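Local coordinates for protein AA9 family lytic polysaccharide monooxygenase cel61B (Hypocrea jecorina, PDB 2VTC) that oxidatively cleaves glycosidic bonds in crystalline and amorphous polysaccharides such as cellulose, using an active-site copper, a reducing agent and hydrogen peroxide or dioxygen, at residues Ser95-Gln100 and Tyr174-Glu179; Gln24-Asn29 and Val199-Thr204; Ile76-Asn81 and Leu132-Ile137; Pro112-Val117 and Gln219-Thr224. All coordinates share one frame; numbering follows the deposited sequence.

Interaction 1: Ser95-Gln100 and Tyr174-Glu179; sequences SNIVFQ and YVFRHE. With NAG (2-acetamido-2-deoxy-beta-D-glucopyranose), chain C.
The F99 ring is covered on both faces. I97 CG2, from its own strand, lies 3.7 Å above one face of F99. The H178 side chain covers the opposite face. This is core packing between the two sheets of the immunoglobulin-like beta-sandwich of AA9 enzymes. The F99 and H178 rings form an offset stack, with centroids 4.1 Å apart and planes only 5° from parallel. The offset puts H178 CB over the middle of the phenyl ring, 3.8 Å from the F99 centroid, as a CH-pi contact. In return, F99 CD2 sits over the centre of the imidazole. H178 takes this place with CG anti to its backbone N (chi1 177°). ND1 is hydrogen-bonded to T115 OG1 and NE2 to the indole NE1 of W101, which fixes the rotation of the ring. F176 CB reaches the edge of F99 near CZ. I97 CD1 lies over one face of the F176 ring, 4.1 Å from its centroid. R177, between F176 and H178, points away from strand 96-100. Its guanidinium grips E179 end-on, and NH1 meets E179 OE1 at 2.8 Å from above the carboxylate plane, 68° out of it.

Interaction 2: Gln24-Asn29 and Val199-Thr204; sequences QNFTIN and VNIAVT. With NAG (2-acetamido-2-deoxy-beta-D-glucopyranose), chain C.
NE2 of Q24 comes to 2.7 Å from O6 of the N-acetylglucosamine carried by N25. The other end of the same amide, OE1, is hydrogen-bonded to Q22, which helps to set how the amide is turned. The sugar itself is covalently attached, with N25 ND2 1.5 Å from NAG C1. N25 points away from strand 199-204, so the glycan lies on the outer side of strand 24-28. The inner side is wholly apolar across the contact. F26 and I28 point toward V199 and I201, whereas N25 and T27, which alternate with them, do not. The F26 ring spans the two partners: CE2 lies 4.0 Å from V199 CG1, and CE1 lies 4.1 Å from I201 CD1. With CG between the backbone N and the carbonyl carbon (chi1 59°), the ring is placed to meet both. Further along, I28 CD1 meets I201 CG2 at 4.1 Å. The two strands belong to opposite sheets of the beta-sandwich. The axes of segments 24-28 and 199-204 are 10.3 Å apart at closest and 19° from parallel. F99 and I97 of the adjacent strand extend the same layer, touching V199 and I201. On strand 24-28 the polar side chains N25 and Q24 meet the glycan. With methyl groups and ring carbons alone meeting across the contact, the sheets are joined here by dispersion and burial of apolar surface.

Interaction 3: Ile76-Asn81 and Leu132-Ile137; sequences IVCHKN and LRWVKI
V77 CG1 meets the benzo edge of the W134 indole, lying 3.9 Å from CZ2 and near the plane of the ring. The same methyl is 4.2 Å from W134 NE1, so it sits beside the indole between these two atoms. The side chains of V77 and W134 cross at about a right angle. CG1 of V77 is anti to its backbone N (chi1 -178°), which turns that branch to the tryptophan. C78 SG makes a looser contact, 4.4 Å from W134 CZ2, and approaches the ring obliquely. The contact is small and buried.

Several groups hold these residues in place. C78 is joined by a disulfide to C198 of strand 193-204. This ties the short helical turn 75-78 to the sheet and limits where SG can lie. R177 of strand 172-182 donates NE to the carbonyl oxygen of V77 and NH2 to that of I76. Two carbonyls at the end of the turn are thereby satisfied by one guanidinium. H79 follows with a positive phi (86°), and the chain leaves the helical path there. Its ND1 is hydrogen-bonded to the carbonyl oxygen of P196.

Beyond V77 and C78, the indole touches Y116 and V118 of strand 113-119, and V175 and R177 of strand 172-182. Backbone bonds join W134 to T215 and V135 to V117. The weakly bonded turn 75-78 therefore packs on one sheet of the sandwich, with W134 of strand 133-143 lying between the turn and strands 113-119 and 172-182.

Interaction 4: Pro112-Val117 and Gln219-Thr224; sequences PIVTYV and QLYKPT
Y116 leaves strand 113-117 with its CB pointing toward segment 219-224, and CG is anti to the carbonyl carbon (chi1 -59°), which carries the ring toward L220 and Y221. CD1 packs on K136 of the neighbouring strand. CE1, one atom further, meets L220 CD2 at 3.8 Å. The other methyl of L220, CD1, lies over one face of the phenol, 4.2 Å above its plane and toward the rim. On the far edge, Y116 CE2 is 3.5 Å from Y221 OH, which sits near the plane of the Y116 ring. The tip ends in a hydrogen bond: Y116 OH donates to Y221 OH at 2.8 Å. Y221 OH also touches V114 CG2, at 3.5 Å. L220 CB covers the centre of one face of the Y221 ring. This fastens the irregular segment 219-224 against a sheet of the beta-sandwich. Y221 OH has a second and stronger partner, the carboxylate oxygen OE1 of E179, which also receives R177. A chain of hydrogen bonds thus runs from Y116 through Y221 to E179. The carboxylate probably polarises Y221 OH and so makes it a better acceptor for Y116.

Overall arrangement
Interactions 1 and 2, with centres 6 Å apart, both join the two sheets of the sandwich. They share the S95 OG to N29 ND2 hydrogen bond, and F176 pairs with V199 through the backbone. Interactions 3 and 4, 9 Å apart, join a turn and a loop to the mixed sheet, and meet through V135 N to V117 O. The R177 and E179 pair of interaction 1 connects it to both. The metal site, nickel in this crystal, is formed by H20, H108 and Y195. Side chains of H178, V114 and C78 are about 8, 10 and 11 Å from that of Y195.

Interaction 1: Ser95-Gln100 and Tyr174-Glu179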
# COMPACT_ATOMS: atom_id res chain seq x y z
N SER A 95 -16.83 2.49 -3.73
CA SER A 95 -16.35 1.42 -4.59
C SER A 95 -15.34 0.51 -3.87
O SER A 95 -14.66 0.94 -2.93
CB SER A 95 -15.71 1.97 -5.87
OG SER A 95 -16.66 2.70 -6.64
N ASN A 96 -15.26 -0.74 -4.31
CA ASN A 96 -14.24 -1.65 -3.85
C ASN A 96 -13.09 -1.71 -4.84
O ASN A 96 -13.29 -1.89 -6.05
CB ASN A 96 -14.80 -3.06 -3.60
CG ASN A 96 -15.78 -3.11 -2.42
OD1 ASN A 96 -16.92 -3.56 -2.57
ND2 ASN A 96 -15.35 -2.65 -1.26
N ILE A 97 -11.88 -1.53 -4.31
CA ILE A 97 -10.67 -1.78 -5.07
C ILE A 97 -10.23 -3.18 -4.71
O ILE A 97 -10.31 -3.58 -3.54
CB ILE A 97 -9.52 -0.80 -4.66
CG1 ILE A 97 -9.99 0.66 -4.69
CG2 ILE A 97 -8.26 -1.06 -5.53
CD1 ILE A 97 -9.14 1.59 -3.83
N VAL A 98 -9.76 -3.93 -5.70
CA VAL A 98 -9.13 -5.22 -5.45
C VAL A 98 -7.73 -5.18 -6.00
O VAL A 98 -7.52 -5.15 -7.21
CB VAL A 98 -9.94 -6.42 -6.05
CG1 VAL A 98 -9.29 -7.73 -5.63
CG2 VAL A 98 -11.40 -6.39 -5.60
N PHE A 99 -6.76 -5.13 -5.09
CA PHE A 99 -5.36 -5.08 -5.47
C PHE A 99 -4.92 -6.50 -5.81
O PHE A 99 -5.13 -7.42 -5.01
CB PHE A 99 -4.48 -4.51 -4.34
CG PHE A 99 -4.78 -3.07 -4.00
CD1 PHE A 99 -4.16 -2.05 -4.72
CD2 PHE A 99 -5.64 -2.74 -2.96
CE1 PHE A 99 -4.41 -0.70 -4.41
CE2 PHE A 99 -5.91 -1.39 -2.63
CZ PHE A 99 -5.27 -0.37 -3.38
N GLN A 100 -4.31 -6.67 -6.98
CA GLN A 100 -3.81 -7.96 -7.42
C GLN A 100 -2.29 -7.98 -7.34
O GLN A 100 -1.59 -7.29 -8.09
CB GLN A 100 -4.30 -8.29 -8.83
CG GLN A 100 -3.63 -9.51 -9.47
CD GLN A 100 -4.09 -10.83 -8.86
OE1 GLN A 100 -3.34 -11.49 -8.11
NE2 GLN A 100 -5.30 -11.22 -9.17
N TYR A 174 -6.80 11.56 -5.53
CA TYR A 174 -6.18 10.88 -4.38
C TYR A 174 -5.15 9.83 -4.82
O TYR A 174 -5.16 9.37 -5.98
CB TYR A 174 -7.24 10.16 -3.52
CG TYR A 174 -8.32 11.07 -2.95
CD1 TYR A 174 -8.14 11.70 -1.71
CD2 TYR A 174 -9.51 11.28 -3.64
CE1 TYR A 174 -9.12 12.54 -1.17
CE2 TYR A 174 -10.50 12.12 -3.11
CZ TYR A 174 -10.30 12.74 -1.89
OH TYR A 174 -11.25 13.58 -1.34
N VAL A 175 -4.28 9.49 -3.87
CA VAL A 175 -3.36 8.38 -4.00
C VAL A 175 -3.73 7.38 -2.92
O VAL A 175 -3.96 7.74 -1.75
CB VAL A 175 -1.89 8.83 -3.80
CG1 VAL A 175 -0.93 7.68 -4.07
CG2 VAL A 175 -1.53 9.97 -4.78
N PHE A 176 -3.75 6.10 -3.31
CA PHE A 176 -3.99 5.00 -2.35
C PHE A 176 -2.68 4.24 -2.14
O PHE A 176 -2.02 3.88 -3.12
CB PHE A 176 -5.08 4.07 -2.87
CG PHE A 176 -6.44 4.67 -2.78
CD1 PHE A 176 -7.29 4.37 -1.73
CD2 PHE A 176 -6.84 5.61 -3.72
CE1 PHE A 176 -8.55 4.95 -1.64
CE2 PHE A 176 -8.09 6.23 -3.63
CZ PHE A 176 -8.96 5.89 -2.59
N ARG A 177 -2.30 4.05 -0.88
CA ARG A 177 -1.04 3.40 -0.52
C ARG A 177 -1.38 2.10 0.20
O ARG A 177 -1.82 2.14 1.35
CB ARG A 177 -0.19 4.33 0.36
CG ARG A 177 1.15 3.81 0.87
CD ARG A 177 1.72 4.82 1.86
NE ARG A 177 3.03 4.36 2.33
CZ ARG A 177 3.17 3.44 3.30
NH1 ARG A 177 2.10 2.91 3.92
NH2 ARG A 177 4.41 3.05 3.63
N HIS A 178 -1.20 0.99 -0.53
CA HIS A 178 -1.58 -0.36 -0.08
C HIS A 178 -0.30 -1.08 0.37
O HIS A 178 0.68 -1.12 -0.40
CB HIS A 178 -2.25 -1.08 -1.25
CG HIS A 178 -2.63 -2.51 -0.95
ND1 HIS A 178 -3.48 -2.86 0.08
CD2 HIS A 178 -2.29 -3.66 -1.58
CE1 HIS A 178 -3.63 -4.18 0.08
NE2 HIS A 178 -2.92 -4.69 -0.91
N GLU A 179 -0.28 -1.65 1.59
CA GLU A 179 0.99 -2.09 2.15
C GLU A 179 0.93 -3.40 2.92
O GLU A 179 0.09 -3.56 3.79
CB GLU A 179 1.54 -1.01 3.07
CG GLU A 179 2.93 -1.29 3.67
CD GLU A 179 3.38 -0.14 4.54
OE1 GLU A 179 2.51 0.48 5.23
OE2 GLU A 179 4.61 0.18 4.54
C1 NAG C . -2.67 -8.92 -13.36
C2 NAG C . -2.39 -9.57 -14.72
C3 NAG C . -2.23 -11.10 -14.61
C4 NAG C . -1.30 -11.52 -13.46
C5 NAG C . -1.58 -10.67 -12.20
C6 NAG C . -0.62 -10.93 -11.05
C7 NAG C . -3.12 -8.74 -16.90
C8 NAG C . -4.27 -8.60 -17.86
N2 NAG C . -3.42 -9.25 -15.70
O3 NAG C . -1.74 -11.61 -15.85
O4 NAG C . -1.49 -12.89 -13.13
O5 NAG C . -1.59 -9.28 -12.51
O6 NAG C . 0.73 -10.95 -11.46
O7 NAG C . -1.98 -8.39 -17.23

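Interaction 2: Gln24-Asn29 and Val199-Thr204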
# COMPACT_ATOMS: atom_id res chain seq x y z
N GLN A 24 0.37 -5.52 -9.63
CA GLN A 24 0.56 -5.43 -11.09
C GLN A 24 -0.64 -4.86 -11.82
O GLN A 24 -0.52 -4.36 -12.96
CB GLN A 24 0.94 -6.80 -11.66
CG GLN A 24 2.29 -7.28 -11.22
CD GLN A 24 2.94 -8.25 -12.21
OE1 GLN A 24 4.16 -8.24 -12.39
NE2 GLN A 24 2.13 -9.09 -12.84
N ASN A 25 -1.79 -4.97 -11.18
CA ASN A 25 -3.04 -4.47 -11.68
C ASN A 25 -4.06 -4.50 -10.55
O ASN A 25 -3.76 -4.96 -9.43
CB ASN A 25 -3.53 -5.23 -12.93
CG ASN A 25 -3.56 -6.76 -12.75
OD1 ASN A 25 -4.38 -7.28 -11.98
ND2 ASN A 25 -2.71 -7.47 -13.51
N PHE A 26 -5.23 -3.94 -10.81
CA PHE A 26 -6.26 -3.84 -9.80
C PHE A 26 -7.59 -3.61 -10.49
O PHE A 26 -7.63 -3.15 -11.65
CB PHE A 26 -5.93 -2.72 -8.76
CG PHE A 26 -5.76 -1.34 -9.37
CD1 PHE A 26 -6.80 -0.41 -9.30
CD2 PHE A 26 -4.56 -0.96 -9.99
CE1 PHE A 26 -6.65 0.88 -9.87
CE2 PHE A 26 -4.40 0.32 -10.56
CZ PHE A 26 -5.45 1.24 -10.48
N THR A 27 -8.67 -3.94 -9.78
CA THR A 27 -10.02 -3.73 -10.28
C THR A 27 -10.76 -2.71 -9.44
O THR A 27 -10.54 -2.60 -8.23
CB THR A 27 -10.87 -5.04 -10.36
OG1 THR A 27 -11.07 -5.59 -9.05
CG2 THR A 27 -10.22 -6.04 -11.29
N ILE A 28 -11.63 -1.95 -10.10
CA ILE A 28 -12.54 -1.05 -9.42
C ILE A 28 -13.96 -1.44 -9.85
O ILE A 28 -14.26 -1.43 -11.04
CB ILE A 28 -12.25 0.43 -9.78
CG1 ILE A 28 -10.83 0.82 -9.33
CG2 ILE A 28 -13.29 1.34 -9.13
CD1 ILE A 28 -10.29 2.11 -9.96
N ASN A 29 -14.81 -1.80 -8.88
CA ASN A 29 -16.12 -2.40 -9.18
C ASN A 29 -16.04 -3.42 -10.32
O ASN A 29 -16.85 -3.41 -11.25
CB ASN A 29 -17.17 -1.32 -9.46
CG ASN A 29 -17.23 -0.28 -8.36
OD1 ASN A 29 -17.35 -0.60 -7.18
ND2 ASN A 29 -17.14 0.99 -8.76
N VAL A 199 -1.10 3.84 -5.94
CA VAL A 199 -1.90 3.95 -7.19
C VAL A 199 -2.69 5.28 -7.19
O VAL A 199 -3.23 5.68 -6.16
CB VAL A 199 -2.86 2.76 -7.42
CG1 VAL A 199 -2.08 1.42 -7.45
CG2 VAL A 199 -3.93 2.70 -6.33
N ASN A 200 -2.71 5.98 -8.33
CA ASN A 200 -3.52 7.20 -8.47
C ASN A 200 -4.95 6.77 -8.73
O ASN A 200 -5.22 6.10 -9.73
CB ASN A 200 -3.04 8.03 -9.67
CG ASN A 200 -1.63 8.58 -9.50
OD1 ASN A 200 -1.15 8.81 -8.39
ND2 ASN A 200 -0.96 8.82 -10.64
N ILE A 201 -5.86 7.13 -7.83
CA ILE A 201 -7.29 6.93 -8.07
C ILE A 201 -8.10 8.18 -7.67
O ILE A 201 -8.23 8.52 -6.49
CB ILE A 201 -7.87 5.69 -7.32
CG1 ILE A 201 -7.07 4.42 -7.61
CG2 ILE A 201 -9.34 5.49 -7.75
CD1 ILE A 201 -7.43 3.25 -6.65
N ALA A 202 -8.62 8.86 -8.68
CA ALA A 202 -9.50 9.98 -8.39
C ALA A 202 -10.84 9.43 -7.92
O ALA A 202 -11.24 8.33 -8.34
CB ALA A 202 -9.66 10.85 -9.63
N VAL A 203 -11.52 10.19 -7.06
CA VAL A 203 -12.78 9.79 -6.47
C VAL A 203 -13.89 10.74 -6.93
O VAL A 203 -13.70 11.96 -6.98
CB VAL A 203 -12.66 9.74 -4.93
CG1 VAL A 203 -14.02 9.57 -4.24
CG2 VAL A 203 -11.72 8.58 -4.53
N THR A 204 -15.03 10.14 -7.29
CA THR A 204 -16.23 10.85 -7.76
C THR A 204 -17.40 10.50 -6.84
O THR A 204 -17.25 9.73 -5.88
CB THR A 204 -16.59 10.40 -9.19
OG1 THR A 204 -16.85 8.99 -9.21
CG2 THR A 204 -15.45 10.72 -10.16
C1 NAG C . -2.67 -8.92 -13.36
C2 NAG C . -2.39 -9.57 -14.72
C3 NAG C . -2.23 -11.10 -14.61
C4 NAG C . -1.30 -11.52 -13.46
C5 NAG C . -1.58 -10.67 -12.20
C6 NAG C . -0.62 -10.93 -11.05
C7 NAG C . -3.12 -8.74 -16.90
C8 NAG C . -4.27 -8.60 -17.86
N2 NAG C . -3.42 -9.25 -15.70
O3 NAG C . -1.74 -11.61 -15.85
O4 NAG C . -1.49 -12.89 -13.13
O5 NAG C . -1.59 -9.28 -12.51
O6 NAG C . 0.73 -10.95 -11.46
O7 NAG C . -1.98 -8.39 -17.23

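Interaction 3: Ile76-Asn81 and Leu132-Ile137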
# COMPACT_ATOMS: atom_id res chain seq x y z
N ILE A 76 9.90 5.31 1.96
CA ILE A 76 8.73 4.74 2.66
C ILE A 76 7.39 5.25 2.11
O ILE A 76 6.34 4.67 2.32
CB ILE A 76 8.81 4.96 4.21
CG1 ILE A 76 7.81 4.05 4.98
CG2 ILE A 76 8.49 6.39 4.59
CD1 ILE A 76 7.97 2.53 4.67
N VAL A 77 7.42 6.36 1.37
CA VAL A 77 6.17 6.93 0.88
C VAL A 77 5.45 5.98 -0.10
O VAL A 77 4.32 5.54 0.17
CB VAL A 77 6.38 8.33 0.22
CG1 VAL A 77 5.02 8.88 -0.23
CG2 VAL A 77 7.09 9.32 1.17
N CYS A 78 6.13 5.65 -1.21
CA CYS A 78 5.59 4.83 -2.28
C CYS A 78 6.59 3.82 -2.84
O CYS A 78 6.46 3.36 -3.96
CB CYS A 78 5.02 5.70 -3.42
SG CYS A 78 3.52 6.59 -2.96
N HIS A 79 7.57 3.47 -2.01
CA HIS A 79 8.62 2.48 -2.33
C HIS A 79 9.80 3.14 -3.07
O HIS A 79 9.86 4.38 -3.22
CB HIS A 79 8.06 1.25 -3.06
CG HIS A 79 8.77 -0.03 -2.70
ND1 HIS A 79 8.10 -1.16 -2.25
CD2 HIS A 79 10.08 -0.35 -2.74
CE1 HIS A 79 8.99 -2.12 -2.03
NE2 HIS A 79 10.20 -1.65 -2.31
N LYS A 80 10.76 2.31 -3.50
CA LYS A 80 12.09 2.82 -3.90
C LYS A 80 12.10 3.79 -5.09
O LYS A 80 11.67 3.43 -6.18
CB LYS A 80 13.02 1.65 -4.20
CG LYS A 80 14.46 2.07 -4.37
CD LYS A 80 15.35 0.85 -4.64
CE LYS A 80 16.81 1.25 -4.75
NZ LYS A 80 17.29 1.85 -3.48
N ASN A 81 12.62 5.00 -4.83
CA ASN A 81 12.78 6.03 -5.89
C ASN A 81 11.47 6.27 -6.65
O ASN A 81 11.46 6.54 -7.87
CB ASN A 81 13.89 5.62 -6.87
CG ASN A 81 15.24 5.42 -6.19
OD1 ASN A 81 15.53 5.98 -5.13
ND2 ASN A 81 16.09 4.60 -6.84
N LEU A 132 2.60 14.51 0.77
CA LEU A 132 1.37 13.73 0.96
C LEU A 132 1.17 13.38 2.44
O LEU A 132 2.13 13.08 3.15
CB LEU A 132 1.38 12.47 0.10
CG LEU A 132 1.30 12.69 -1.42
CD1 LEU A 132 1.51 11.38 -2.16
CD2 LEU A 132 -0.05 13.33 -1.82
N ARG A 133 -0.08 13.45 2.88
CA ARG A 133 -0.44 13.12 4.28
C ARG A 133 -1.48 12.02 4.27
O ARG A 133 -2.50 12.13 3.62
CB ARG A 133 -0.94 14.36 5.06
CG ARG A 133 0.03 15.56 5.02
CD ARG A 133 -0.49 16.79 5.81
NE ARG A 133 -0.72 16.41 7.20
CZ ARG A 133 0.20 16.51 8.16
NH1 ARG A 133 1.37 17.07 7.90
NH2 ARG A 133 -0.08 16.08 9.38
N TRP A 134 -1.19 10.92 4.98
CA TRP A 134 -1.94 9.69 4.80
C TRP A 134 -2.95 9.43 5.91
O TRP A 134 -2.68 9.68 7.08
CB TRP A 134 -0.93 8.54 4.78
CG TRP A 134 0.04 8.73 3.66
CD1 TRP A 134 1.30 9.27 3.75
CD2 TRP A 134 -0.17 8.40 2.29
NE1 TRP A 134 1.89 9.32 2.50
CE2 TRP A 134 1.02 8.77 1.59
CE3 TRP A 134 -1.25 7.86 1.57
CZ2 TRP A 134 1.15 8.60 0.21
CZ3 TRP A 134 -1.10 7.69 0.18
CH2 TRP A 134 0.10 8.07 -0.48
N VAL A 135 -4.10 8.91 5.49
CA VAL A 135 -5.17 8.53 6.40
C VAL A 135 -5.46 7.04 6.25
O VAL A 135 -5.71 6.58 5.16
CB VAL A 135 -6.44 9.36 6.07
CG1 VAL A 135 -7.62 8.93 6.91
CG2 VAL A 135 -6.15 10.86 6.31
N LYS A 136 -5.40 6.29 7.36
CA LYS A 136 -5.65 4.83 7.29
C LYS A 136 -7.12 4.54 7.00
O LYS A 136 -7.99 5.02 7.73
CB LYS A 136 -5.24 4.17 8.61
CG LYS A 136 -5.33 2.63 8.57
CD LYS A 136 -5.00 2.03 9.93
CE LYS A 136 -3.49 1.78 10.11
NZ LYS A 136 -3.15 1.40 11.53
N ILE A 137 -7.38 3.74 5.96
CA ILE A 137 -8.76 3.37 5.61
C ILE A 137 -9.04 1.86 5.69
O ILE A 137 -10.19 1.43 5.54
CB ILE A 137 -9.19 3.93 4.22
CG1 ILE A 137 -8.31 3.36 3.09
CG2 ILE A 137 -9.18 5.47 4.26
CD1 ILE A 137 -8.93 3.40 1.71

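Interaction 4: Pro112-Val117 and Gln219-Thr224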
# COMPACT_ATOMS: atom_id res chain seq x y z
N PRO A 112 0.44 -8.23 9.08
CA PRO A 112 -0.78 -7.47 8.78
C PRO A 112 -0.78 -6.81 7.40
O PRO A 112 0.25 -6.75 6.72
CB PRO A 112 -0.76 -6.38 9.86
CG PRO A 112 0.72 -6.07 10.03
CD PRO A 112 1.39 -7.45 9.89
N ILE A 113 -1.94 -6.30 7.03
CA ILE A 113 -2.15 -5.58 5.77
C ILE A 113 -2.87 -4.28 6.09
O ILE A 113 -3.87 -4.29 6.81
CB ILE A 113 -3.02 -6.43 4.79
CG1 ILE A 113 -2.33 -7.78 4.50
CG2 ILE A 113 -3.30 -5.65 3.50
CD1 ILE A 113 -3.04 -8.64 3.48
N VAL A 114 -2.32 -3.16 5.59
CA VAL A 114 -2.93 -1.84 5.84
C VAL A 114 -2.99 -1.05 4.51
O VAL A 114 -2.15 -1.24 3.63
CB VAL A 114 -2.12 -1.02 6.90
CG1 VAL A 114 -2.15 -1.70 8.29
CG2 VAL A 114 -0.66 -0.81 6.44
N THR A 115 -4.01 -0.19 4.40
CA THR A 115 -4.15 0.70 3.23
C THR A 115 -4.47 2.12 3.69
O THR A 115 -5.27 2.34 4.61
CB THR A 115 -5.25 0.21 2.26
OG1 THR A 115 -5.04 -1.19 2.01
CG2 THR A 115 -5.20 0.93 0.92
N TYR A 116 -3.82 3.08 3.02
CA TYR A 116 -3.99 4.51 3.36
C TYR A 116 -4.45 5.26 2.11
O TYR A 116 -4.28 4.78 0.96
CB TYR A 116 -2.66 5.12 3.82
CG TYR A 116 -2.02 4.47 5.05
CD1 TYR A 116 -2.22 4.99 6.32
CD2 TYR A 116 -1.19 3.34 4.90
CE1 TYR A 116 -1.64 4.38 7.45
CE2 TYR A 116 -0.61 2.74 6.01
CZ TYR A 116 -0.82 3.27 7.28
OH TYR A 116 -0.22 2.68 8.38
N VAL A 117 -4.98 6.47 2.33
CA VAL A 117 -5.31 7.40 1.24
C VAL A 117 -4.79 8.80 1.56
O VAL A 117 -4.68 9.16 2.72
CB VAL A 117 -6.83 7.40 0.94
CG1 VAL A 117 -7.62 7.90 2.13
CG2 VAL A 117 -7.16 8.18 -0.36
N GLN A 219 6.32 9.42 9.27
CA GLN A 219 5.89 9.39 10.67
C GLN A 219 4.94 8.21 10.98
O GLN A 219 4.43 8.11 12.09
CB GLN A 219 5.25 10.73 11.06
CG GLN A 219 6.23 11.90 11.16
CD GLN A 219 5.55 13.26 11.39
OE1 GLN A 219 4.44 13.34 11.93
NE2 GLN A 219 6.21 14.33 10.98
N LEU A 220 4.73 7.33 10.01
CA LEU A 220 3.79 6.21 10.21
C LEU A 220 4.29 5.21 11.24
O LEU A 220 3.51 4.77 12.10
CB LEU A 220 3.47 5.47 8.91
CG LEU A 220 2.73 6.27 7.84
CD1 LEU A 220 2.73 5.48 6.56
CD2 LEU A 220 1.28 6.63 8.24
N TYR A 221 5.58 4.87 11.15
CA TYR A 221 6.16 3.75 11.91
C TYR A 221 7.54 4.06 12.48
O TYR A 221 8.33 4.80 11.86
CB TYR A 221 6.36 2.54 11.01
CG TYR A 221 5.21 2.18 10.12
CD1 TYR A 221 3.98 1.82 10.66
CD2 TYR A 221 5.36 2.18 8.71
CE1 TYR A 221 2.91 1.50 9.85
CE2 TYR A 221 4.30 1.83 7.88
CZ TYR A 221 3.07 1.49 8.47
OH TYR A 221 2.00 1.14 7.68
N LYS A 222 7.83 3.48 13.65
CA LYS A 222 9.16 3.51 14.27
C LYS A 222 9.69 2.07 14.41
O LYS A 222 8.89 1.13 14.55
CB LYS A 222 9.12 4.22 15.64
CG LYS A 222 8.73 5.69 15.56
CD LYS A 222 9.04 6.43 16.85
CE LYS A 222 8.40 7.83 16.84
NZ LYS A 222 8.76 8.64 18.04
N PRO A 223 11.02 1.87 14.34
CA PRO A 223 11.57 0.50 14.41
C PRO A 223 11.26 -0.28 15.69
O PRO A 223 11.38 -1.51 15.69
CB PRO A 223 13.08 0.73 14.27
CG PRO A 223 13.17 2.04 13.50
CD PRO A 223 12.09 2.86 14.11
N THR A 224 10.85 0.44 16.73
CA THR A 224 10.53 -0.16 18.04
C THR A 224 9.04 -0.26 18.37
O THR A 224 8.68 -0.64 19.50
CB THR A 224 11.22 0.62 19.18
OG1 THR A 224 10.84 2.01 19.12
CG2 THR A 224 12.77 0.48 19.09